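Local coordinates for protein Rik1-associated factor 1 (Schizosaccharomyces pombe, PDB 4O9D) that helps establish heterochromatin as a WD-repeat component of the Clr4 methyltransferase complex, which methylates and ubiquitylates histone H3, at residues Asn340-Gly354 and Ile382-Val396. Numbering follows the deposited sequence.
Sequences NMAQWQPKGNLFVTG and ITYGGFSEDASKLTV
Two neighbouring blades of a WD-repeat beta-propeller meet where M341, Q343 and P346 face G385, G386 and F387, the innermost strands 341-344 and 382-387 running nearly parallel, 12° apart. M341 puts CG anti to its backbone N (chi1 164°) and stays extended, laying SD over G385 CA at 3.7 Å; glycine suits this place, since a CB there would collide with the sulfur. The methyl CE goes on to L394 CD1, which itself lies over the centre of one face of the F387 ring. P346 CD packs over the opposite face, 3.8 Å from the centroid, a CH-pi contact, while V352 CG2 meets the ring edge in its plane. The Q343 side chain, extended beyond CG, carries its amide across to the next blade: OE1 accepts a nearly straight bond (167°) from F387 N, tilted from the carbonyl plane, and NE2 reaches F387 O through a water. A leucine in its place would probably leave F387 N without this acceptor and that water without its amide donor. Water also joins A342 N to G385 O. At one end of the interface, N340 ND2 donates to I382 O at 2.9 Å, the acceptor lying within the asparagine's amide plane.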
loop_
_atom_site.group_PDB
_atom_site.type_symbol
_atom_site.label_atom_id
_atom_site.label_comp_id
_atom_site.label_asym_id
_atom_site.label_seq_id
_atom_site.Cartn_x
_atom_site.Cartn_y
_atom_site.Cartn_z
ATOM N N ASN A 340 7.837 0.776 -8.348
ATOM C CA ASN A 340 6.505 0.875 -7.731
ATOM C C ASN A 340 5.962 -0.436 -7.150
ATOM O O ASN A 340 4.826 -0.499 -6.651
ATOM C CB ASN A 340 5.487 1.389 -8.736
ATOM C CG ASN A 340 5.507 2.890 -8.869
ATOM O OD1 ASN A 340 5.796 3.610 -7.907
ATOM N ND2 ASN A 340 5.207 3.382 -10.081
ATOM N N MET A 341 6.743 -1.489 -7.268
ATOM C CA MET A 341 6.396 -2.769 -6.688
ATOM C C MET A 341 7.612 -3.351 -5.977
ATOM O O MET A 341 8.681 -3.450 -6.571
ATOM C CB MET A 341 5.962 -3.746 -7.790
ATOM C CG MET A 341 5.960 -5.192 -7.320
ATOM S SD MET A 341 5.569 -6.362 -8.633
ATOM C CE MET A 341 5.310 -7.812 -7.643
ATOM N N ALA A 342 7.460 -3.734 -4.711
ATOM C CA ALA A 342 8.567 -4.326 -3.977
ATOM C C ALA A 342 8.024 -5.191 -2.844
ATOM O O ALA A 342 7.537 -4.662 -1.854
ATOM C CB ALA A 342 9.495 -3.232 -3.424
ATOM N N GLN A 343 8.104 -6.513 -3.002
ATOM C CA GLN A 343 7.514 -7.433 -2.024
ATOM C C GLN A 343 8.293 -8.721 -1.942
ATOM O O GLN A 343 8.786 -9.238 -2.960
ATOM C CB GLN A 343 6.058 -7.789 -2.406
ATOM C CG GLN A 343 5.046 -6.666 -2.197
ATOM C CD GLN A 343 3.601 -7.160 -2.201
ATOM O OE1 GLN A 343 3.322 -8.320 -2.515
ATOM N NE2 GLN A 343 2.672 -6.271 -1.842
ATOM N N TRP A 344 8.354 -9.261 -0.738
ATOM C CA TRP A 344 8.827 -10.615 -0.529
ATOM C C TRP A 344 7.713 -11.618 -0.764
ATOM O O TRP A 344 6.567 -11.441 -0.328
ATOM C CB TRP A 344 9.411 -10.763 0.873
ATOM C CG TRP A 344 10.607 -9.845 1.047
ATOM C CD1 TRP A 344 10.581 -8.518 1.377
ATOM C CD2 TRP A 344 11.986 -10.189 0.870
ATOM N NE1 TRP A 344 11.869 -8.016 1.437
ATOM C CE2 TRP A 344 12.745 -9.022 1.118
ATOM C CE3 TRP A 344 12.657 -11.371 0.516
ATOM C CZ2 TRP A 344 14.128 -9.006 1.031
ATOM C CZ3 TRP A 344 14.034 -11.355 0.451
ATOM C CH2 TRP A 344 14.758 -10.188 0.691
ATOM N N GLN A 345 8.055 -12.644 -1.532
ATOM C CA GLN A 345 7.186 -13.784 -1.762
ATOM C C GLN A 345 6.604 -14.265 -0.438
ATOM O O GLN A 345 7.346 -14.687 0.447
ATOM C CB GLN A 345 8.022 -14.911 -2.388
ATOM C CG GLN A 345 7.459 -16.309 -2.160
ATOM C CD GLN A 345 6.719 -16.820 -3.370
ATOM O OE1 GLN A 345 7.326 -17.155 -4.386
ATOM N NE2 GLN A 345 5.395 -16.862 -3.279
ATOM N N PRO A 346 5.275 -14.221 -0.292
ATOM C CA PRO A 346 4.813 -14.714 1.003
ATOM C C PRO A 346 5.195 -16.182 1.181
ATOM O O PRO A 346 5.177 -16.952 0.214
ATOM C CB PRO A 346 3.295 -14.513 0.941
ATOM C CG PRO A 346 3.100 -13.447 -0.103
ATOM C CD PRO A 346 4.171 -13.754 -1.137
ATOM N N LYS A 347 5.588 -16.541 2.398
ATOM C CA LYS A 347 5.885 -17.923 2.734
ATOM C C LYS A 347 7.222 -18.398 2.130
ATOM O O LYS A 347 7.615 -19.537 2.347
ATOM C CB LYS A 347 4.729 -18.824 2.276
ATOM C CG LYS A 347 3.363 -18.398 2.843
ATOM C CD LYS A 347 2.222 -18.642 1.860
ATOM C CE LYS A 347 2.020 -20.126 1.599
ATOM N NZ LYS A 347 0.569 -20.498 1.557
ATOM N N GLY A 348 7.925 -17.513 1.416
ATOM C CA GLY A 348 9.183 -17.855 0.769
ATOM C C GLY A 348 10.332 -16.921 1.136
ATOM O O GLY A 348 10.254 -16.180 2.120
ATOM N N ASN A 349 11.399 -16.961 0.340
ATOM C CA ASN A 349 12.556 -16.093 0.555
ATOM C C ASN A 349 12.972 -15.257 -0.659
ATOM O O ASN A 349 13.943 -14.511 -0.606
ATOM C CB ASN A 349 13.729 -16.919 1.078
ATOM C CG ASN A 349 13.508 -17.393 2.501
ATOM O OD1 ASN A 349 13.233 -16.590 3.408
ATOM N ND2 ASN A 349 13.593 -18.699 2.704
ATOM N N LEU A 350 12.217 -15.332 -1.739
ATOM C CA LEU A 350 12.539 -14.520 -2.909
ATOM C C LEU A 350 11.966 -13.097 -2.802
ATOM O O LEU A 350 10.899 -12.883 -2.214
ATOM C CB LEU A 350 12.007 -15.182 -4.178
ATOM C CG LEU A 350 12.728 -16.476 -4.559
ATOM C CD1 LEU A 350 12.146 -17.078 -5.810
ATOM C CD2 LEU A 350 14.221 -16.230 -4.732
ATOM N N PHE A 351 12.679 -12.142 -3.387
ATOM C CA PHE A 351 12.262 -10.744 -3.401
ATOM C C PHE A 351 11.833 -10.420 -4.832
ATOM O O PHE A 351 12.423 -10.918 -5.801
ATOM C CB PHE A 351 13.433 -9.858 -2.944
ATOM C CG PHE A 351 13.107 -8.375 -2.847
ATOM C CD1 PHE A 351 12.084 -7.915 -2.017
ATOM C CD2 PHE A 351 13.871 -7.443 -3.538
ATOM C CE1 PHE A 351 11.810 -6.559 -1.926
ATOM C CE2 PHE A 351 13.628 -6.077 -3.431
ATOM C CZ PHE A 351 12.580 -5.630 -2.618
ATOM N N VAL A 352 10.782 -9.625 -4.958
ATOM C CA VAL A 352 10.221 -9.292 -6.245
ATOM C C VAL A 352 9.977 -7.791 -6.401
ATOM O O VAL A 352 9.261 -7.159 -5.596
ATOM C CB VAL A 352 8.874 -10.035 -6.475
ATOM C CG1 VAL A 352 8.345 -9.738 -7.859
ATOM C CG2 VAL A 352 9.047 -11.525 -6.262
ATOM N N THR A 353 10.509 -7.233 -7.482
ATOM C CA THR A 353 10.421 -5.811 -7.714
ATOM C C THR A 353 9.944 -5.515 -9.132
ATOM O O THR A 353 10.211 -6.273 -10.066
ATOM C CB THR A 353 11.776 -5.098 -7.429
ATOM O OG1 THR A 353 12.777 -5.514 -8.368
ATOM C CG2 THR A 353 12.259 -5.400 -6.032
ATOM N N GLY A 354 9.202 -4.427 -9.280
ATOM C CA GLY A 354 8.686 -4.035 -10.580
ATOM C C GLY A 354 8.954 -2.577 -10.838
ATOM O O GLY A 354 8.661 -1.712 -9.989
ATOM N N ILE A 382 5.438 -0.030 -14.514
ATOM C CA ILE A 382 4.635 -0.681 -13.488
ATOM C C ILE A 382 4.088 0.348 -12.509
ATOM O O ILE A 382 4.820 1.227 -12.054
ATOM C CB ILE A 382 5.503 -1.701 -12.707
ATOM C CG1 ILE A 382 5.990 -2.816 -13.638
ATOM C CG2 ILE A 382 4.742 -2.285 -11.524
ATOM C CD1 ILE A 382 4.852 -3.591 -14.283
ATOM N N THR A 383 2.810 0.251 -12.168
ATOM C CA THR A 383 2.242 1.176 -11.169
ATOM C C THR A 383 1.939 0.521 -9.814
ATOM O O THR A 383 1.844 1.215 -8.797
ATOM C CB THR A 383 0.960 1.891 -11.674
ATOM O OG1 THR A 383 -0.030 0.929 -12.054
ATOM C CG2 THR A 383 1.274 2.797 -12.852
ATOM N N TYR A 384 1.795 -0.807 -9.798
ATOM C CA TYR A 384 1.519 -1.550 -8.553
ATOM C C TYR A 384 1.766 -3.024 -8.762
ATOM O O TYR A 384 1.625 -3.513 -9.869
ATOM C CB TYR A 384 0.049 -1.388 -8.124
ATOM C CG TYR A 384 -0.237 -2.077 -6.803
ATOM C CD1 TYR A 384 -0.024 -1.403 -5.608
ATOM C CD2 TYR A 384 -0.669 -3.390 -6.748
ATOM C CE1 TYR A 384 -0.250 -1.995 -4.391
ATOM C CE2 TYR A 384 -0.896 -4.013 -5.499
ATOM C CZ TYR A 384 -0.688 -3.288 -4.333
ATOM O OH TYR A 384 -0.879 -3.816 -3.074
ATOM N N GLY A 385 2.116 -3.742 -7.700
ATOM C CA GLY A 385 2.182 -5.191 -7.754
ATOM C C GLY A 385 2.068 -5.772 -6.355
ATOM O O GLY A 385 2.652 -5.248 -5.415
ATOM N N GLY A 386 1.337 -6.870 -6.213
ATOM C CA GLY A 386 1.086 -7.422 -4.895
ATOM C C GLY A 386 0.640 -8.872 -4.878
ATOM O O GLY A 386 -0.288 -9.253 -5.597
ATOM N N PHE A 387 1.292 -9.672 -4.034
ATOM C CA PHE A 387 0.895 -11.058 -3.786
ATOM C C PHE A 387 -0.280 -11.121 -2.838
ATOM O O PHE A 387 -0.410 -10.283 -1.941
ATOM C CB PHE A 387 2.021 -11.809 -3.076
ATOM C CG PHE A 387 3.191 -12.149 -3.957
ATOM C CD1 PHE A 387 3.124 -13.216 -4.819
ATOM C CD2 PHE A 387 4.360 -11.410 -3.896
ATOM C CE1 PHE A 387 4.199 -13.542 -5.616
ATOM C CE2 PHE A 387 5.448 -11.738 -4.691
ATOM C CZ PHE A 387 5.358 -12.799 -5.550
ATOM N N SER A 388 -1.111 -12.142 -2.982
ATOM C CA SER A 388 -2.051 -12.462 -1.926
ATOM C C SER A 388 -1.242 -13.100 -0.809
ATOM O O SER A 388 -0.168 -13.690 -1.054
ATOM C CB SER A 388 -3.158 -13.409 -2.433
ATOM O OG SER A 388 -2.603 -14.612 -2.940
ATOM N N GLU A 389 -1.750 -12.986 0.412
ATOM C CA GLU A 389 -1.062 -13.534 1.579
ATOM C C GLU A 389 -0.800 -15.043 1.469
ATOM O O GLU A 389 0.204 -15.535 1.989
ATOM C CB GLU A 389 -1.849 -13.233 2.865
ATOM C CG GLU A 389 -1.655 -11.839 3.387
ATOM C CD GLU A 389 -2.324 -11.633 4.740
ATOM O OE1 GLU A 389 -1.721 -10.959 5.605
ATOM O OE2 GLU A 389 -3.448 -12.153 4.942
ATOM N N ASP A 390 -1.694 -15.783 0.811
ATOM C CA ASP A 390 -1.501 -17.226 0.659
ATOM C C ASP A 390 -0.612 -17.576 -0.562
ATOM O O ASP A 390 -0.448 -18.745 -0.910
ATOM C CB ASP A 390 -2.850 -17.970 0.606
ATOM C CG ASP A 390 -3.545 -17.854 -0.748
ATOM O OD1 ASP A 390 -3.026 -17.145 -1.630
ATOM O OD2 ASP A 390 -4.629 -18.463 -0.932
ATOM N N ALA A 391 -0.039 -16.558 -1.196
ATOM C CA ALA A 391 0.963 -16.769 -2.247
ATOM C C ALA A 391 0.376 -17.333 -3.550
ATOM O O ALA A 391 1.121 -17.636 -4.500
ATOM C CB ALA A 391 2.070 -17.697 -1.729
ATOM N N SER A 392 -0.952 -17.453 -3.607
ATOM C CA SER A 392 -1.614 -18.106 -4.741
ATOM C C SER A 392 -1.941 -17.128 -5.861
ATOM O O SER A 392 -2.314 -17.539 -6.967
ATOM C CB SER A 392 -2.901 -18.827 -4.298
ATOM O OG SER A 392 -3.980 -17.920 -4.063
ATOM N N LYS A 393 -1.810 -15.839 -5.582
ATOM C CA LYS A 393 -2.116 -14.824 -6.580
ATOM C C LYS A 393 -1.009 -13.785 -6.626
ATOM O O LYS A 393 -0.437 -13.440 -5.586
ATOM C CB LYS A 393 -3.439 -14.136 -6.243
ATOM C CG LYS A 393 -4.642 -15.083 -6.177
ATOM C CD LYS A 393 -4.925 -15.704 -7.546
ATOM C CE LYS A 393 -6.022 -16.771 -7.491
ATOM N NZ LYS A 393 -5.649 -17.945 -6.633
ATOM N N LEU A 394 -0.703 -13.301 -7.830
ATOM C CA LEU A 394 0.106 -12.099 -7.997
ATOM C C LEU A 394 -0.588 -11.178 -9.026
ATOM O O LEU A 394 -1.039 -11.630 -10.082
ATOM C CB LEU A 394 1.535 -12.466 -8.432
ATOM C CG LEU A 394 2.428 -11.281 -8.804
ATOM C CD1 LEU A 394 2.703 -10.368 -7.582
ATOM C CD2 LEU A 394 3.763 -11.767 -9.431
ATOM N N THR A 395 -0.721 -9.902 -8.693
ATOM C CA THR A 395 -1.406 -8.966 -9.555
ATOM C C THR A 395 -0.411 -7.861 -9.858
ATOM O O THR A 395 0.200 -7.318 -8.941
ATOM C CB THR A 395 -2.701 -8.380 -8.855
ATOM O OG1 THR A 395 -3.613 -9.438 -8.533
ATOM C CG2 THR A 395 -3.399 -7.426 -9.782
ATOM N N VAL A 396 -0.242 -7.534 -11.140
ATOM C CA VAL A 396 0.699 -6.519 -11.556
ATOM C C VAL A 396 0.007 -5.545 -12.503
ATOM O O VAL A 396 -0.719 -5.964 -13.391
ATOM C CB VAL A 396 1.920 -7.186 -12.254
ATOM C CG1 VAL A 396 2.927 -6.153 -12.709
ATOM C CG2 VAL A 396 2.556 -8.183 -11.296
HETATM O O HOH W 1 3.019 -1.864 -5.194
HETATM O O HOH W 2 4.768 -3.558 -3.778
HETATM O O HOH W 3 -0.023 -7.407 -1.604
#